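Local atomic coordinates of taurocyamine kinase (Schistosoma mansoni, PDB entry 4WOD), a protein that reversibly transfers phosphate between ATP and the guanidino compound taurocyamine, using magnesium, as a duplicated member of the ATP:guanido phosphotransferase family. Residues L468-D474 with G597-Y603; K663-Q667 with E701-V706; G477-V481 with I710-K714. The protein carries 4 engineered substitutions. All blocks are in the same frame, centred on the assembly; numbering follows the deposited sequence.

Interaction 1: L468-D474 with G597-Y603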
loop_
_atom_site.group_PDB
_atom_site.type_symbol
_atom_site.label_atom_id
_atom_site.label_comp_id
_atom_site.label_asym_id
_atom_site.label_seq_id
_atom_site.Cartn_x
_atom_site.Cartn_y
_atom_site.Cartn_z
ATOM N N LEU A 468 19.111 -5.897 -43.269
ATOM C CA LEU A 468 17.983 -5.181 -42.685
ATOM C C LEU A 468 17.708 -3.860 -43.415
ATOM O O LEU A 468 18.613 -3.268 -43.997
ATOM C CB LEU A 468 18.248 -4.927 -41.199
ATOM C CG LEU A 468 18.310 -6.157 -40.286
ATOM C CD1 LEU A 468 19.011 -5.806 -38.998
ATOM C CD2 LEU A 468 16.901 -6.706 -40.014
ATOM N N PRO A 469 16.456 -3.387 -43.392
ATOM C CA PRO A 469 16.164 -2.130 -44.092
ATOM C C PRO A 469 16.368 -0.905 -43.205
ATOM O O PRO A 469 15.657 0.089 -43.354
ATOM C CB PRO A 469 14.694 -2.283 -44.469
ATOM C CG PRO A 469 14.129 -3.067 -43.323
ATOM C CD PRO A 469 15.226 -4.029 -42.893
ATOM N N PHE A 470 17.312 -0.991 -42.275
ATOM C CA PHE A 470 17.685 0.151 -41.452
ATOM C C PHE A 470 19.089 -0.110 -40.932
ATOM O O PHE A 470 19.538 -1.252 -40.904
ATOM C CB PHE A 470 16.690 0.376 -40.304
ATOM C CG PHE A 470 16.273 -0.893 -39.590
ATOM C CD1 PHE A 470 15.042 -1.475 -39.847
ATOM C CD2 PHE A 470 17.107 -1.493 -38.664
ATOM C CE1 PHE A 470 14.650 -2.644 -39.205
ATOM C CE2 PHE A 470 16.717 -2.664 -38.006
ATOM C CZ PHE A 470 15.487 -3.236 -38.281
ATOM N N GLY A 471 19.791 0.941 -40.541
ATOM C CA GLY A 471 21.151 0.791 -40.076
ATOM C C GLY A 471 21.398 1.674 -38.872
ATOM O O GLY A 471 20.826 1.461 -37.800
ATOM N N ASP A 472 22.265 2.664 -39.048
ATOM C CA ASP A 472 22.548 3.639 -38.010
ATOM C C ASP A 472 21.814 4.940 -38.314
ATOM O O ASP A 472 22.171 5.681 -39.236
ATOM C CB ASP A 472 24.050 3.881 -37.898
ATOM C CG ASP A 472 24.425 4.692 -36.672
ATOM O OD1 ASP A 472 23.604 5.527 -36.223
ATOM O OD2 ASP A 472 25.548 4.488 -36.152
ATOM N N LEU A 473 20.798 5.227 -37.515
ATOM C CA LEU A 473 19.945 6.380 -37.747
ATOM C C LEU A 473 20.627 7.715 -37.417
ATOM O O LEU A 473 20.044 8.782 -37.628
ATOM C CB LEU A 473 18.666 6.249 -36.925
ATOM C CG LEU A 473 17.928 4.910 -36.930
ATOM C CD1 LEU A 473 16.657 4.990 -36.081
ATOM C CD2 LEU A 473 17.606 4.443 -38.326
ATOM N N ASP A 474 21.846 7.651 -36.887
ATOM C CA ASP A 474 22.590 8.844 -36.499
ATOM C C ASP A 474 24.070 8.519 -36.280
ATOM O O ASP A 474 24.534 8.488 -35.143
ATOM C CB ASP A 474 21.990 9.462 -35.228
ATOM C CG ASP A 474 22.694 10.750 -34.807
ATOM O OD1 ASP A 474 22.882 11.646 -35.659
ATOM O OD2 ASP A 474 23.067 10.857 -33.621
ATOM N N GLY A 597 22.818 5.387 -32.198
ATOM C CA GLY A 597 21.606 5.192 -32.970
ATOM C C GLY A 597 21.612 3.995 -33.901
ATOM O O GLY A 597 20.827 3.939 -34.846
ATOM N N ASN A 598 22.482 3.029 -33.629
ATOM C CA ASN A 598 22.597 1.860 -34.490
ATOM C C ASN A 598 21.509 0.818 -34.208
ATOM O O ASN A 598 21.737 -0.170 -33.502
ATOM C CB ASN A 598 23.968 1.217 -34.346
ATOM C CG ASN A 598 24.247 0.230 -35.445
ATOM O OD1 ASN A 598 23.348 -0.129 -36.216
ATOM N ND2 ASN A 598 25.486 -0.225 -35.529
ATOM N N LEU A 599 20.342 1.058 -34.796
ATOM C CA LEU A 599 19.160 0.227 -34.620
ATOM C C LEU A 599 19.355 -1.172 -35.181
ATOM O O LEU A 599 18.835 -2.145 -34.633
ATOM C CB LEU A 599 17.957 0.899 -35.286
ATOM C CG LEU A 599 16.646 0.116 -35.391
ATOM C CD1 LEU A 599 16.162 -0.280 -34.009
ATOM C CD2 LEU A 599 15.591 0.962 -36.127
ATOM N N ALA A 600 20.106 -1.279 -36.273
ATOM C CA ALA A 600 20.307 -2.571 -36.900
ATOM C C ALA A 600 21.031 -3.499 -35.936
ATOM O O ALA A 600 20.705 -4.672 -35.866
ATOM C CB ALA A 600 21.081 -2.428 -38.202
ATOM N N ALA A 601 22.004 -2.969 -35.186
ATOM C CA ALA A 601 22.775 -3.783 -34.248
ATOM C C ALA A 601 21.977 -4.124 -32.976
ATOM O O ALA A 601 22.130 -5.210 -32.420
ATOM C CB ALA A 601 24.080 -3.077 -33.874
ATOM N N VAL A 602 21.137 -3.198 -32.515
ATOM C CA VAL A 602 20.284 -3.471 -31.360
ATOM C C VAL A 602 19.260 -4.548 -31.730
ATOM O O VAL A 602 19.011 -5.503 -30.978
ATOM C CB VAL A 602 19.553 -2.194 -30.886
ATOM C CG1 VAL A 602 18.703 -2.491 -29.643
ATOM C CG2 VAL A 602 20.555 -1.100 -30.594
ATOM N N TYR A 603 18.670 -4.374 -32.900
ATOM C CA TYR A 603 17.631 -5.280 -33.400
ATOM C C TYR A 603 18.184 -6.685 -33.606
ATOM O O TYR A 603 17.583 -7.662 -33.176
ATOM C CB TYR A 603 17.059 -4.733 -34.704
ATOM C CG TYR A 603 15.933 -5.544 -35.283
ATOM C CD1 TYR A 603 14.628 -5.316 -34.880
ATOM C CD2 TYR A 603 16.174 -6.539 -36.224
ATOM C CE1 TYR A 603 13.566 -6.063 -35.390
ATOM C CE2 TYR A 603 15.107 -7.295 -36.762
ATOM C CZ TYR A 603 13.804 -7.046 -36.331
ATOM O OH TYR A 603 12.728 -7.764 -36.826
HETATM O O HOH W 1 25.030 5.996 -33.905
#
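Phe470 presents the edge of its ring to the flat of Tyr603, a T-shaped aromatic pair with the planes at 83° and the centroids 5.4 Å apart. The touching corner is Phe470 CZ, which stands over the tyrosine face nearer its rim, 3.8 Å from Tyr603 CG. The phenylalanine is itself clasped from both faces: Leu468 CB of its own segment lies over one, and Leu599 comes across the other at about a right angle, its CD2 making a CH-pi contact 4.1 Å from the Phe470 ring centroid. Phe470 reaches this slot with CG set between its backbone N and carbonyl carbon (chi1 44°), which lays the ring along the first turn of helix 599-614. Beside the pair, the CD2 branch of Leu468 crosses Tyr603 obliquely, while its CD1 branch leans on Ala600. The phenol oxygen of Tyr603 continues past the contact to bond Phe462 O.

Further along, the backbones take over. Ala600 N donates to Gly471 O at 3.2 Å, and Leu473 N donates to Gly597 O at 3.0 Å, approaching from above the carbonyl plane. The Asp472 carboxylate lies stacked on the Asn598 amide, the two planes only 10° apart. Asp472 OD1 also takes the N-H of Asp474 at 2.8 Å, closing an Asx turn, and a water accepts from Gly597 N and probably donates to Asp474 O. Asn598, at the N-cap, accepts a weak bond from Ala601 N through OD1. An irregular loop is thus laid against the N-capped start of helix 599-614 of the phosphagen kinase C-terminal domain, close to Thr483 of the predicted ATP site, in a fold where helices pack on an antiparallel sheet.

Interaction 2: K663-Q667 with E701-V706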
loop_
_atom_site.group_PDB
_atom_site.type_symbol
_atom_site.label_atom_id
_atom_site.label_comp_id
_atom_site.label_asym_id
_atom_site.label_seq_id
_atom_site.Cartn_x
_atom_site.Cartn_y
_atom_site.Cartn_z
ATOM N N LYS A 663 1.078 10.797 -37.875
ATOM C CA LYS A 663 1.056 10.251 -39.230
ATOM C C LYS A 663 2.124 9.187 -39.447
ATOM O O LYS A 663 2.010 8.364 -40.358
ATOM C CB LYS A 663 1.202 11.377 -40.261
ATOM C CG LYS A 663 0.125 12.453 -40.144
ATOM C CD LYS A 663 0.510 13.728 -40.872
ATOM C CE LYS A 663 0.654 13.494 -42.371
ATOM N NZ LYS A 663 1.138 14.708 -43.084
ATOM N N TYR A 664 3.152 9.192 -38.607
ATOM C CA TYR A 664 4.161 8.142 -38.663
ATOM C C TYR A 664 3.953 7.117 -37.540
ATOM O O TYR A 664 4.776 6.224 -37.339
ATOM C CB TYR A 664 5.563 8.752 -38.607
ATOM C CG TYR A 664 5.979 9.388 -39.918
ATOM C CD1 TYR A 664 6.774 8.696 -40.826
ATOM C CD2 TYR A 664 5.561 10.671 -40.259
ATOM C CE1 TYR A 664 7.152 9.268 -42.026
ATOM C CE2 TYR A 664 5.935 11.254 -41.459
ATOM C CZ TYR A 664 6.729 10.546 -42.339
ATOM O OH TYR A 664 7.102 11.113 -43.536
ATOM N N MET A 665 2.833 7.259 -36.830
ATOM C CA MET A 665 2.381 6.291 -35.829
ATOM C C MET A 665 3.456 6.044 -34.771
ATOM O O MET A 665 3.835 4.903 -34.470
ATOM C CB MET A 665 1.946 4.996 -36.517
ATOM C CG MET A 665 0.694 5.195 -37.384
ATOM S SD MET A 665 0.200 3.784 -38.406
ATOM C CE MET A 665 1.512 3.759 -39.634
ATOM N N LEU A 666 3.946 7.153 -34.224
ATOM C CA LEU A 666 4.955 7.153 -33.185
ATOM C C LEU A 666 4.374 7.711 -31.904
ATOM O O LEU A 666 3.403 8.469 -31.933
ATOM C CB LEU A 666 6.163 7.989 -33.592
ATOM C CG LEU A 666 6.958 7.560 -34.816
ATOM C CD1 LEU A 666 7.954 8.655 -35.171
ATOM C CD2 LEU A 666 7.673 6.255 -34.512
ATOM N N GLN A 667 4.977 7.332 -30.784
ATOM C CA GLN A 667 4.613 7.896 -29.498
ATOM C C GLN A 667 5.807 8.671 -28.984
ATOM O O GLN A 667 6.948 8.252 -29.191
ATOM C CB GLN A 667 4.204 6.802 -28.513
ATOM C CG GLN A 667 4.187 7.269 -27.065
ATOM C CD GLN A 667 4.340 6.129 -26.075
ATOM O OE1 GLN A 667 3.374 5.428 -25.763
ATOM N NE2 GLN A 667 5.562 5.937 -25.574
ATOM N N GLU A 701 9.090 1.193 -39.090
ATOM C CA GLU A 701 8.229 2.339 -38.856
ATOM C C GLU A 701 8.908 3.322 -37.906
ATOM O O GLU A 701 8.927 4.528 -38.178
ATOM C CB GLU A 701 6.859 1.917 -38.312
ATOM C CG GLU A 701 5.944 1.380 -39.399
ATOM C CD GLU A 701 4.496 1.274 -38.972
ATOM O OE1 GLU A 701 4.100 1.927 -37.978
ATOM O OE2 GLU A 701 3.748 0.537 -39.646
ATOM N N MET A 702 9.480 2.819 -36.810
ATOM C CA MET A 702 10.173 3.702 -35.877
ATOM C C MET A 702 11.303 4.418 -36.602
ATOM O O MET A 702 11.385 5.642 -36.561
ATOM C CB MET A 702 10.708 2.944 -34.659
ATOM C CG MET A 702 11.328 3.858 -33.612
ATOM S SD MET A 702 13.090 4.154 -33.922
ATOM C CE MET A 702 13.835 2.692 -33.221
ATOM N N ALA A 703 12.154 3.651 -37.280
ATOM C CA ALA A 703 13.293 4.208 -38.009
ATOM C C ALA A 703 12.872 5.290 -39.027
ATOM O O ALA A 703 13.417 6.394 -39.027
ATOM C CB ALA A 703 14.065 3.093 -38.709
ATOM N N GLU A 704 11.899 4.975 -39.876
ATOM C CA GLU A 704 11.407 5.936 -40.857
ATOM C C GLU A 704 10.870 7.193 -40.176
ATOM O O GLU A 704 11.127 8.307 -40.634
ATOM C CB GLU A 704 10.318 5.312 -41.734
ATOM C CG GLU A 704 10.840 4.351 -42.776
ATOM C CD GLU A 704 9.772 3.929 -43.761
ATOM O OE1 GLU A 704 9.280 2.787 -43.652
ATOM O OE2 GLU A 704 9.421 4.744 -44.642
ATOM N N GLY A 705 10.136 7.009 -39.082
ATOM C CA GLY A 705 9.603 8.122 -38.320
ATOM C C GLY A 705 10.676 8.976 -37.665
ATOM O O GLY A 705 10.555 10.200 -37.598
ATOM N N VAL A 706 11.727 8.331 -37.172
ATOM C CA VAL A 706 12.799 9.037 -36.488
ATOM C C VAL A 706 13.684 9.731 -37.517
ATOM O O VAL A 706 14.140 10.851 -37.291
ATOM C CB VAL A 706 13.626 8.078 -35.593
ATOM C CG1 VAL A 706 14.932 8.726 -35.130
ATOM C CG2 VAL A 706 12.786 7.621 -34.393
HETATM O O HOH W 2 6.440 5.566 -39.551
HETATM O O HOH W 3 4.143 2.584 -35.212
#
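Glu701 OE1 accepts a hydrogen bond of 2.8 Å from a water, while the other carboxylate oxygen, OE2, forms a salt bridge with Arg689. The same water lies suspiciously close to Met665 O, so that half of the bridge is doubtful. The acid still has a partner at each oxygen, which should limit its rotation and probably steadies its negative charge. The Met665 chain passes beside it at a slant, bending at its last torsion (chi3 -70°) to bring the CE methyl to 3.6 Å from Glu701 OE1. A second water donates to both Tyr664 O and Glu701 O, a cleaner bridge, and no direct hydrogen bond joins the segments. Met665, with positive phi, is the C-prime residue of a Schellman motif ending helix 658-663, and it turns the chain into strand 666-669, an outermost strand of the eight-stranded antiparallel sheet in this half of the protein. Leu666 then spreads its two methyls along one face of helix 695-715. CD1 sits 3.6 Å from Gly705 CA and CD2 3.8 Å from Met702 CA, so both branches rest mainly on helix backbone, at Gly705 because no side chain intervenes. Tyr664 rests its CD1 on the same glycine, 3.8 Å from Gly705 CA.

Interaction 3: G477-V481 with I710-K714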
loop_
_atom_site.group_PDB
_atom_site.type_symbol
_atom_site.label_atom_id
_atom_site.label_comp_id
_atom_site.label_asym_id
_atom_site.label_seq_id
_atom_site.Cartn_x
_atom_site.Cartn_y
_atom_site.Cartn_z
ATOM N N GLY A 477 27.322 12.955 -34.627
ATOM C CA GLY A 477 27.321 13.303 -33.226
ATOM C C GLY A 477 26.050 12.825 -32.565
ATOM O O GLY A 477 25.878 11.642 -32.282
ATOM N N LYS A 478 25.133 13.748 -32.334
ATOM C CA LYS A 478 23.973 13.392 -31.561
ATOM C C LYS A 478 22.671 14.042 -32.035
ATOM O O LYS A 478 22.488 15.259 -32.011
ATOM C CB LYS A 478 24.217 13.724 -30.080
ATOM C CG LYS A 478 24.588 12.529 -29.182
ATOM C CD LYS A 478 25.924 12.745 -28.468
ATOM C CE LYS A 478 26.087 11.827 -27.257
ATOM N NZ LYS A 478 27.516 11.661 -26.834
ATOM N N PHE A 479 21.780 13.179 -32.494
ATOM C CA PHE A 479 20.360 13.400 -32.376
ATOM C C PHE A 479 19.885 12.302 -31.429
ATOM O O PHE A 479 18.964 12.491 -30.634
ATOM C CB PHE A 479 19.661 13.329 -33.733
ATOM C CG PHE A 479 19.923 14.518 -34.605
ATOM C CD1 PHE A 479 20.982 14.522 -35.500
ATOM C CD2 PHE A 479 19.121 15.644 -34.514
ATOM C CE1 PHE A 479 21.221 15.625 -36.299
ATOM C CE2 PHE A 479 19.358 16.746 -35.309
ATOM C CZ PHE A 479 20.407 16.737 -36.202
ATOM N N ILE A 480 20.571 11.164 -31.493
ATOM C CA ILE A 480 20.168 9.976 -30.748
ATOM C C ILE A 480 21.132 9.604 -29.624
ATOM O O ILE A 480 22.273 9.208 -29.865
ATOM C CB ILE A 480 20.016 8.772 -31.686
ATOM C CG1 ILE A 480 18.903 9.054 -32.700
ATOM C CG2 ILE A 480 19.748 7.497 -30.873
ATOM C CD1 ILE A 480 18.794 8.027 -33.817
ATOM N N VAL A 481 20.659 9.742 -28.392
ATOM C CA VAL A 481 21.438 9.356 -27.220
ATOM C C VAL A 481 21.583 7.838 -27.104
ATOM O O VAL A 481 22.663 7.322 -26.802
ATOM C CB VAL A 481 20.803 9.903 -25.934
ATOM C CG1 VAL A 481 21.589 9.434 -24.715
ATOM C CG2 VAL A 481 20.730 11.431 -25.988
ATOM N N ILE A 710 14.529 13.716 -37.564
ATOM C CA ILE A 710 15.893 14.224 -37.591
ATOM C C ILE A 710 16.084 15.157 -38.779
ATOM O O ILE A 710 16.629 16.245 -38.631
ATOM C CB ILE A 710 16.930 13.081 -37.648
ATOM C CG1 ILE A 710 16.958 12.330 -36.311
ATOM C CG2 ILE A 710 18.306 13.628 -37.966
ATOM C CD1 ILE A 710 17.996 11.224 -36.237
ATOM N N GLU A 711 15.611 14.752 -39.951
ATOM C CA GLU A 711 15.764 15.613 -41.113
ATOM C C GLU A 711 14.857 16.843 -41.024
ATOM O O GLU A 711 15.160 17.881 -41.609
ATOM C CB GLU A 711 15.509 14.836 -42.404
ATOM C CG GLU A 711 16.798 14.485 -43.108
ATOM C CD GLU A 711 17.399 15.682 -43.807
ATOM O OE1 GLU A 711 16.778 16.764 -43.771
ATOM O OE2 GLU A 711 18.519 15.563 -44.342
ATOM N N ILE A 712 13.753 16.734 -40.290
ATOM C CA ILE A 712 12.928 17.905 -40.015
ATOM C C ILE A 712 13.705 18.855 -39.116
ATOM O O ILE A 712 13.698 20.064 -39.331
ATOM C CB ILE A 712 11.581 17.546 -39.342
ATOM C CG1 ILE A 712 10.669 16.786 -40.313
ATOM C CG2 ILE A 712 10.880 18.800 -38.830
ATOM C CD1 ILE A 712 10.428 17.506 -41.607
ATOM N N GLU A 713 14.387 18.288 -38.124
ATOM C CA GLU A 713 15.109 19.055 -37.111
ATOM C C GLU A 713 16.197 19.964 -37.675
ATOM O O GLU A 713 16.278 21.120 -37.287
ATOM C CB GLU A 713 15.719 18.098 -36.074
ATOM C CG GLU A 713 16.534 18.744 -34.950
ATOM C CD GLU A 713 15.715 19.593 -33.998
ATOM O OE1 GLU A 713 14.468 19.584 -34.075
ATOM O OE2 GLU A 713 16.336 20.260 -33.148
ATOM N N LYS A 714 17.038 19.443 -38.567
ATOM C CA LYS A 714 18.102 20.243 -39.181
ATOM C C LYS A 714 17.470 21.341 -40.027
ATOM O O LYS A 714 18.072 22.396 -40.246
ATOM C CB LYS A 714 19.045 19.387 -40.046
ATOM C CG LYS A 714 18.424 18.109 -40.545
ATOM C CD LYS A 714 19.337 17.151 -41.338
ATOM C CE LYS A 714 20.394 16.430 -40.506
ATOM N NZ LYS A 714 21.070 15.377 -41.338
#
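Ile710 lays its CG2 methyl squarely over the Phe479 ring, 3.8 Å from the centroid and 11° off the normal, a CH-pi contact over the ring face. This joins the C-terminal helix 695-715 to the chain entering strand 480-489, an inner strand of the antiparallel sheet of the phosphagen kinase catalytic domain. The two branches of the isoleucine divide the work. With CG2 anti to its backbone N, that methyl takes the ring face, whereas CG1 runs back toward the root of the phenylalanine side chain and puts CD1 3.7 Å from Phe479 CB and 4.1 Å from Ile480 CD1. Glu713, one turn on, meets the ring at its edge and in its plane, through the aliphatic part of the chain alone: its CG is 3.5 Å from Phe479 CE2. Lys714 approaches the ring obliquely through CE, 4.3 Å from Phe479 CZ.

The next shell fixes these groups. Glu713 bends at chi2 (67°), turning its carboxylate, which stands at 82° to the phenylalanine plane, toward the backbone N-H groups of Lys649 and Leu650; each of its oxygens accepts one. On the strand side, the backbone of Phe479 pairs with Lys646 of strand 639-646, and Ile480 also rests on Leu645. Just upstream, Asp474 OD2 accepts from both Phe479 N and Ile480 N.

How the interactions relate
Helix 695-715 joins the three contacts, whose centres stand about 14 Å from one another. It supplies a segment to interactions 2 and 3, and its Ala703 also fits against interaction 1, with Ala703 CB 3.7 Å from Leu599 CD2 and 3.8 Å from Leu473 CD2. Interactions 1 and 3 are coupled through Asp474 OD2, which lies 2.9 Å from Phe479 N and probably bonds Ile480 N as well. Between interactions 2 and 3 the link is apolar, Val706 CG1 to Ile480 CD1 at 4.1 Å. Thr483 or Val643, both in the predicted ATP site, lies within about 5 Å of side chains in every contact, whereas the bound arginine occupies the other repeat.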